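Local coordinates for spore germination protein GerM (Bacillus subtilis subsp. subtilis str. 168, PDB 6GZB) that is of unknown molecular function but affects both sporulation and germination, and is built from tandem GerMN domains, at residues A[207-210]-A[211-214]; A[58-61]-A[62-66]; A[286-289]-A[290-293]. One frame throughout, in Å; residues are numbered along the deposited sequence.

Interaction 1: A[207-210]-A[211-214]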
# COMPACT_ATOMS: atom_id res chain seq x y z
N ALA A 207 -9.88 6.77 -1.93
CA ALA A 207 -10.18 7.93 -1.11
C ALA A 207 -10.00 9.17 -1.98
O ALA A 207 -9.49 9.09 -3.10
CB ALA A 207 -9.25 8.00 0.08
N GLU A 208 -10.40 10.33 -1.48
CA GLU A 208 -10.14 11.55 -2.21
C GLU A 208 -10.16 12.75 -1.31
O GLU A 208 -10.80 12.75 -0.26
CB GLU A 208 -11.12 11.73 -3.37
CG GLU A 208 -12.57 11.88 -2.96
CD GLU A 208 -13.37 12.62 -4.01
OE1 GLU A 208 -13.06 12.46 -5.21
OE2 GLU A 208 -14.29 13.38 -3.63
N ASN A 209 -9.40 13.76 -1.71
CA ASN A 209 -9.47 15.06 -1.07
C ASN A 209 -9.62 16.15 -2.14
O ASN A 209 -9.90 15.86 -3.30
CB ASN A 209 -8.22 15.29 -0.21
CG ASN A 209 -6.93 15.13 -0.99
OD1 ASN A 209 -6.91 15.19 -2.23
ND2 ASN A 209 -5.84 14.92 -0.27
N GLU A 210 -9.49 17.40 -1.72
CA GLU A 210 -9.63 18.52 -2.64
C GLU A 210 -8.86 18.28 -3.94
O GLU A 210 -9.43 18.42 -5.01
CB GLU A 210 -9.13 19.81 -1.97
CG GLU A 210 -7.91 19.61 -1.08
CD GLU A 210 -7.21 20.91 -0.78
OE1 GLU A 210 -6.19 21.21 -1.44
OE2 GLU A 210 -7.70 21.65 0.10
N ASP A 211 -7.61 17.85 -3.84
CA ASP A 211 -6.70 17.78 -4.99
C ASP A 211 -6.87 16.53 -5.86
O ASP A 211 -6.60 16.58 -7.07
CB ASP A 211 -5.24 17.80 -4.53
CG ASP A 211 -4.88 19.04 -3.75
OD1 ASP A 211 -5.28 20.16 -4.15
OD2 ASP A 211 -4.12 18.89 -2.76
N SER A 212 -7.13 15.38 -5.25
CA SER A 212 -7.00 14.12 -5.96
C SER A 212 -7.72 12.93 -5.33
O SER A 212 -8.13 12.96 -4.17
CB SER A 212 -5.52 13.76 -6.16
OG SER A 212 -4.89 13.45 -4.92
N GLU A 213 -7.94 11.92 -6.17
CA GLU A 213 -8.18 10.56 -5.73
C GLU A 213 -6.85 9.88 -5.42
O GLU A 213 -5.84 10.15 -6.06
CB GLU A 213 -8.89 9.77 -6.83
CG GLU A 213 -10.31 10.18 -7.14
CD GLU A 213 -10.91 9.35 -8.26
OE1 GLU A 213 -10.18 9.04 -9.22
OE2 GLU A 213 -12.09 8.94 -8.15
N TYR A 214 -6.87 8.98 -4.45
CA TYR A 214 -5.70 8.18 -4.16
C TYR A 214 -6.11 6.83 -3.59
O TYR A 214 -7.26 6.61 -3.25
CB TYR A 214 -4.75 8.92 -3.22
CG TYR A 214 -5.37 9.38 -1.92
CD1 TYR A 214 -5.32 8.59 -0.79
CD2 TYR A 214 -5.90 10.66 -1.78
CE1 TYR A 214 -5.88 9.00 0.41
CE2 TYR A 214 -6.42 11.10 -0.58
CZ TYR A 214 -6.40 10.27 0.51
OH TYR A 214 -6.88 10.70 1.73
O HOH W 1 -3.65 16.14 -1.62
O HOH W 2 -6.22 13.50 2.46
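N209 folds its side chain back over the turn, so that its amide oxygen binds the backbone two and three residues further on. OD1 accepts from S212 N at 3.0 Å, with the donor almost in line with the amide C=O, and takes a second, weak bond from D211 N. The fold-back follows from CG sitting between the backbone N and the carbonyl carbon (chi1 55°). From the main chain, N209 N returns a bond to S212 O at 2.9 Å. The amide nitrogen ND2 points the other way, to two waters: one, 2.8 Å from ND2, passes on to D211 OD2, and the other leads to Y214 OH. These bonds close the tip of the beta hairpin formed by strands 198-208 and 213-223, with E210 and D211 at its end. Behind the tip, A207 and Y214 form a hydrogen-bonded antiparallel pair, A207 N reaching Y214 O at 2.9 Å, and E208 and E213 a non-hydrogen-bonded one. A207 CB rests over one face of the Y214 ring in a CH-pi contact, 3.9 Å from the centroid and displaced toward the ring's rim, while N209 ND2 approaches CE2 obliquely. E208 and E213 share the face of the hairpin away from that ring. At the turn, E210 and D211 extend side by side with OE1 of E210 only 3.0 Å from OD1 of D211, which would probably raise the proton affinity of one of the two carboxylates; E210 OE1 also accepts from N98 ND2. Further out, D60 binds Y214 OH, and F100 meets the ring.

Interaction 2: A[58-61]-A[62-66]; sequences LIDK and NGYVV
D60 OD1 is gripped by two backbone amides across the turn, N62 N and Y64 N, each 2.9 Å away. They arrive on opposite faces of the carboxylate, each well out of its plane, and the N62 bond makes an Asx turn. Swinging CG between the backbone N and the carbonyl carbon (chi1 90°) lays the carboxylate over the loop. The main chain adds a type I turn, G63 N to D60 O at 3.0 Å, and D60 N binds Y64 O at 2.8 Å. With G63 at a positive phi of 100°, this is a type I turn with a G1 beta bulge, joining strands 51-60 and 65-73. Y64 runs alongside D60, and D60 OD1 lies at the edge of its ring, in plane; the phenol's own OH goes on to S245 O. Beyond the bulge, L58 pairs with V66 and I59 with V65. I59 and V65 put their side chains on the face where helix 136-147 packs, touching K138, while V66 CG2 meets D60 CB at 4.1 Å. Because D60 is buried yet supplied with amide donors on OD1 and the Y214 hydroxyl on OD2, its carboxylate would probably remain ionised.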
# COMPACT_ATOMS: atom_id res chain seq x y z
N LEU A 58 2.75 8.49 4.04
CA LEU A 58 2.32 9.53 4.96
C LEU A 58 1.00 9.13 5.61
O LEU A 58 0.43 8.08 5.29
CB LEU A 58 2.16 10.86 4.20
CG LEU A 58 3.40 11.31 3.44
CD1 LEU A 58 3.10 12.55 2.61
CD2 LEU A 58 4.57 11.57 4.39
N ILE A 59 0.50 9.99 6.50
CA ILE A 59 -0.78 9.75 7.14
C ILE A 59 -1.82 10.74 6.63
O ILE A 59 -1.63 11.94 6.71
CB ILE A 59 -0.65 9.85 8.67
CG1 ILE A 59 0.39 8.83 9.17
CG2 ILE A 59 -1.99 9.60 9.34
CD1 ILE A 59 0.88 9.08 10.57
N ASP A 60 -2.93 10.23 6.10
CA ASP A 60 -3.97 11.10 5.57
C ASP A 60 -4.91 11.59 6.68
O ASP A 60 -4.72 11.28 7.86
CB ASP A 60 -4.72 10.43 4.40
CG ASP A 60 -5.92 9.61 4.83
OD1 ASP A 60 -6.09 9.30 6.03
OD2 ASP A 60 -6.67 9.21 3.90
N LYS A 61 -5.87 12.43 6.31
CA LYS A 61 -6.61 13.19 7.31
C LYS A 61 -7.54 12.30 8.11
O LYS A 61 -8.01 12.70 9.18
CB LYS A 61 -7.40 14.34 6.68
CG LYS A 61 -8.44 13.91 5.66
CD LYS A 61 -9.31 15.10 5.27
CE LYS A 61 -9.41 15.28 3.77
NZ LYS A 61 -10.06 14.12 3.11
N ASN A 62 -7.77 11.09 7.63
CA ASN A 62 -8.63 10.14 8.35
C ASN A 62 -7.82 9.07 9.10
O ASN A 62 -8.38 8.17 9.72
CB ASN A 62 -9.61 9.48 7.37
CG ASN A 62 -10.65 10.46 6.85
OD1 ASN A 62 -11.01 10.44 5.67
ND2 ASN A 62 -11.15 11.32 7.73
N GLY A 63 -6.50 9.21 9.09
CA GLY A 63 -5.64 8.33 9.88
C GLY A 63 -4.99 7.19 9.10
O GLY A 63 -4.22 6.41 9.66
N TYR A 64 -5.25 7.10 7.80
CA TYR A 64 -4.69 6.00 6.99
C TYR A 64 -3.24 6.27 6.63
O TYR A 64 -2.87 7.39 6.26
CB TYR A 64 -5.50 5.78 5.72
CG TYR A 64 -6.87 5.22 5.95
CD1 TYR A 64 -7.08 3.85 6.09
CD2 TYR A 64 -7.97 6.06 6.02
CE1 TYR A 64 -8.35 3.34 6.30
CE2 TYR A 64 -9.24 5.56 6.27
CZ TYR A 64 -9.43 4.20 6.39
OH TYR A 64 -10.70 3.73 6.64
N VAL A 65 -2.42 5.23 6.71
CA VAL A 65 -1.09 5.25 6.13
C VAL A 65 -1.22 5.01 4.63
O VAL A 65 -1.81 4.01 4.22
CB VAL A 65 -0.18 4.19 6.77
CG1 VAL A 65 1.22 4.24 6.17
CG2 VAL A 65 -0.13 4.39 8.27
N VAL A 66 -0.70 5.93 3.84
CA VAL A 66 -0.98 5.96 2.40
C VAL A 66 0.27 6.43 1.66
O VAL A 66 0.93 7.37 2.08
CB VAL A 66 -2.08 6.98 2.04
CG1 VAL A 66 -2.48 6.80 0.59
CG2 VAL A 66 -3.29 6.84 2.96
O HOH W 3 -9.26 8.55 3.95

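Interaction 3: A[286-289]-A[290-293]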
# COMPACT_ATOMS: atom_id res chain seq x y z
N MET A 286 -16.89 -0.03 -20.83
CA MET A 286 -15.80 0.68 -20.20
C MET A 286 -15.62 0.22 -18.76
O MET A 286 -16.58 0.13 -17.99
CB MET A 286 -16.09 2.18 -20.23
CG MET A 286 -14.91 3.05 -19.82
SD MET A 286 -15.27 4.80 -20.02
CE MET A 286 -15.20 4.95 -21.81
N ILE A 287 -14.38 -0.03 -18.39
CA ILE A 287 -14.02 -0.25 -17.00
C ILE A 287 -13.35 1.02 -16.49
O ILE A 287 -12.49 1.59 -17.16
CB ILE A 287 -13.07 -1.46 -16.87
CG1 ILE A 287 -12.81 -1.78 -15.40
CG2 ILE A 287 -11.76 -1.20 -17.60
CD1 ILE A 287 -12.14 -3.12 -15.19
N SER A 288 -13.81 1.51 -15.35
CA SER A 288 -13.32 2.78 -14.84
C SER A 288 -11.88 2.64 -14.37
O SER A 288 -11.42 1.56 -14.02
CB SER A 288 -14.20 3.27 -13.69
OG SER A 288 -13.80 2.71 -12.46
N SER A 289 -11.15 3.75 -14.42
CA SER A 289 -9.78 3.80 -13.96
C SER A 289 -9.65 3.40 -12.49
O SER A 289 -8.64 2.84 -12.09
CB SER A 289 -9.24 5.21 -14.15
OG SER A 289 -8.64 5.34 -15.42
N GLU A 290 -10.65 3.78 -11.70
CA GLU A 290 -10.63 3.52 -10.27
C GLU A 290 -10.74 2.03 -10.01
O GLU A 290 -10.07 1.49 -9.13
CB GLU A 290 -11.79 4.26 -9.58
CG GLU A 290 -11.58 5.76 -9.50
CD GLU A 290 -11.95 6.49 -10.78
OE1 GLU A 290 -12.45 5.85 -11.72
OE2 GLU A 290 -11.70 7.71 -10.85
N VAL A 291 -11.61 1.37 -10.77
CA VAL A 291 -11.79 -0.06 -10.65
C VAL A 291 -10.52 -0.80 -11.10
O VAL A 291 -9.99 -1.64 -10.38
CB VAL A 291 -13.00 -0.54 -11.46
CG1 VAL A 291 -12.93 -2.03 -11.69
CG2 VAL A 291 -14.29 -0.17 -10.75
N LEU A 292 -10.00 -0.41 -12.26
CA LEU A 292 -8.82 -1.04 -12.82
C LEU A 292 -7.57 -0.85 -11.96
O LEU A 292 -6.85 -1.81 -11.70
CB LEU A 292 -8.56 -0.51 -14.23
CG LEU A 292 -7.46 -1.22 -15.03
CD1 LEU A 292 -7.78 -2.70 -15.18
CD2 LEU A 292 -7.30 -0.54 -16.38
N ASN A 293 -7.31 0.38 -11.52
CA ASN A 293 -6.20 0.64 -10.61
C ASN A 293 -6.28 -0.16 -9.30
O ASN A 293 -5.27 -0.63 -8.79
CB ASN A 293 -6.12 2.13 -10.28
CG ASN A 293 -5.48 2.93 -11.38
OD1 ASN A 293 -4.51 2.49 -11.99
ND2 ASN A 293 -6.02 4.12 -11.64
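This is a local helix N-cap, at the point where the loop after strand 267-272 turns into helix 289-299. S288 is the N-cap residue: its hydroxyl oxygen OG accepts from V291 N at 3.1 Å, with a nearly straight N-H...O angle of 162°. Its chi1 of 85° sets OG between the backbone N and the carbonyl carbon, which turns the oxygen toward the amides of the first helical turn. One of those amides is thereby satisfied where no preceding carbonyl is available. The same hydroxyl also bonds to D250 OD2, so a carboxylate stands at the positive end of the helix, where the helix dipole would probably stabilise its charge. The first backbone bonds of the helix follow at once, L292 N to S288 O at 3.0 Å and N293 N to S289 O at 2.9 Å. V291 packs its CG2 methyl against S288 OG at 3.4 Å, lining one side of the capping oxygen. E290 bends at chi2 (82°) and curls back so that OE1 comes within 3.5 Å of S288 OG. On the apolar side, I287 precedes the cap and turns its side chain toward the helix. Its CG1 meets V291 CG1 at 3.7 Å, the two side chains crossing at about a right angle, and its CD1 lies 4.4 Å from L292 CD1. The pairing of I287 with L292, across the cap, is a hydrophobic staple. Loop residues I276 and L326 touch I287, while F251 touches V291. I287 is also tied by its backbone to V319, and N293 ND2 binds the hydroxyl of Y215, joining the start of helix 289-299 to strand 213-223 of the long hairpin.

Along the chain the order is interaction 2, interaction 1, interaction 3. The first lies on hairpin 51-60/65-73 of the first GerMN domain; the other two belong to the second, on hairpin 198-208/213-223 and at the start of helix 289-299. The centre of interaction 1 lies about 12 Å from that of interaction 2 and about 16 Å from that of interaction 3; the centres of interactions 2 and 3 are about 23 Å apart, and their nearest atoms about 12 Å. The hairpin end at 207-214 thus sits between them. It ties the two domains together through the Y214–D60 bond and the packing of its ring on V66. Toward 286-293, E213 OE1 and E290 OE2 approach to 2.6 Å, so a proton may be shared there.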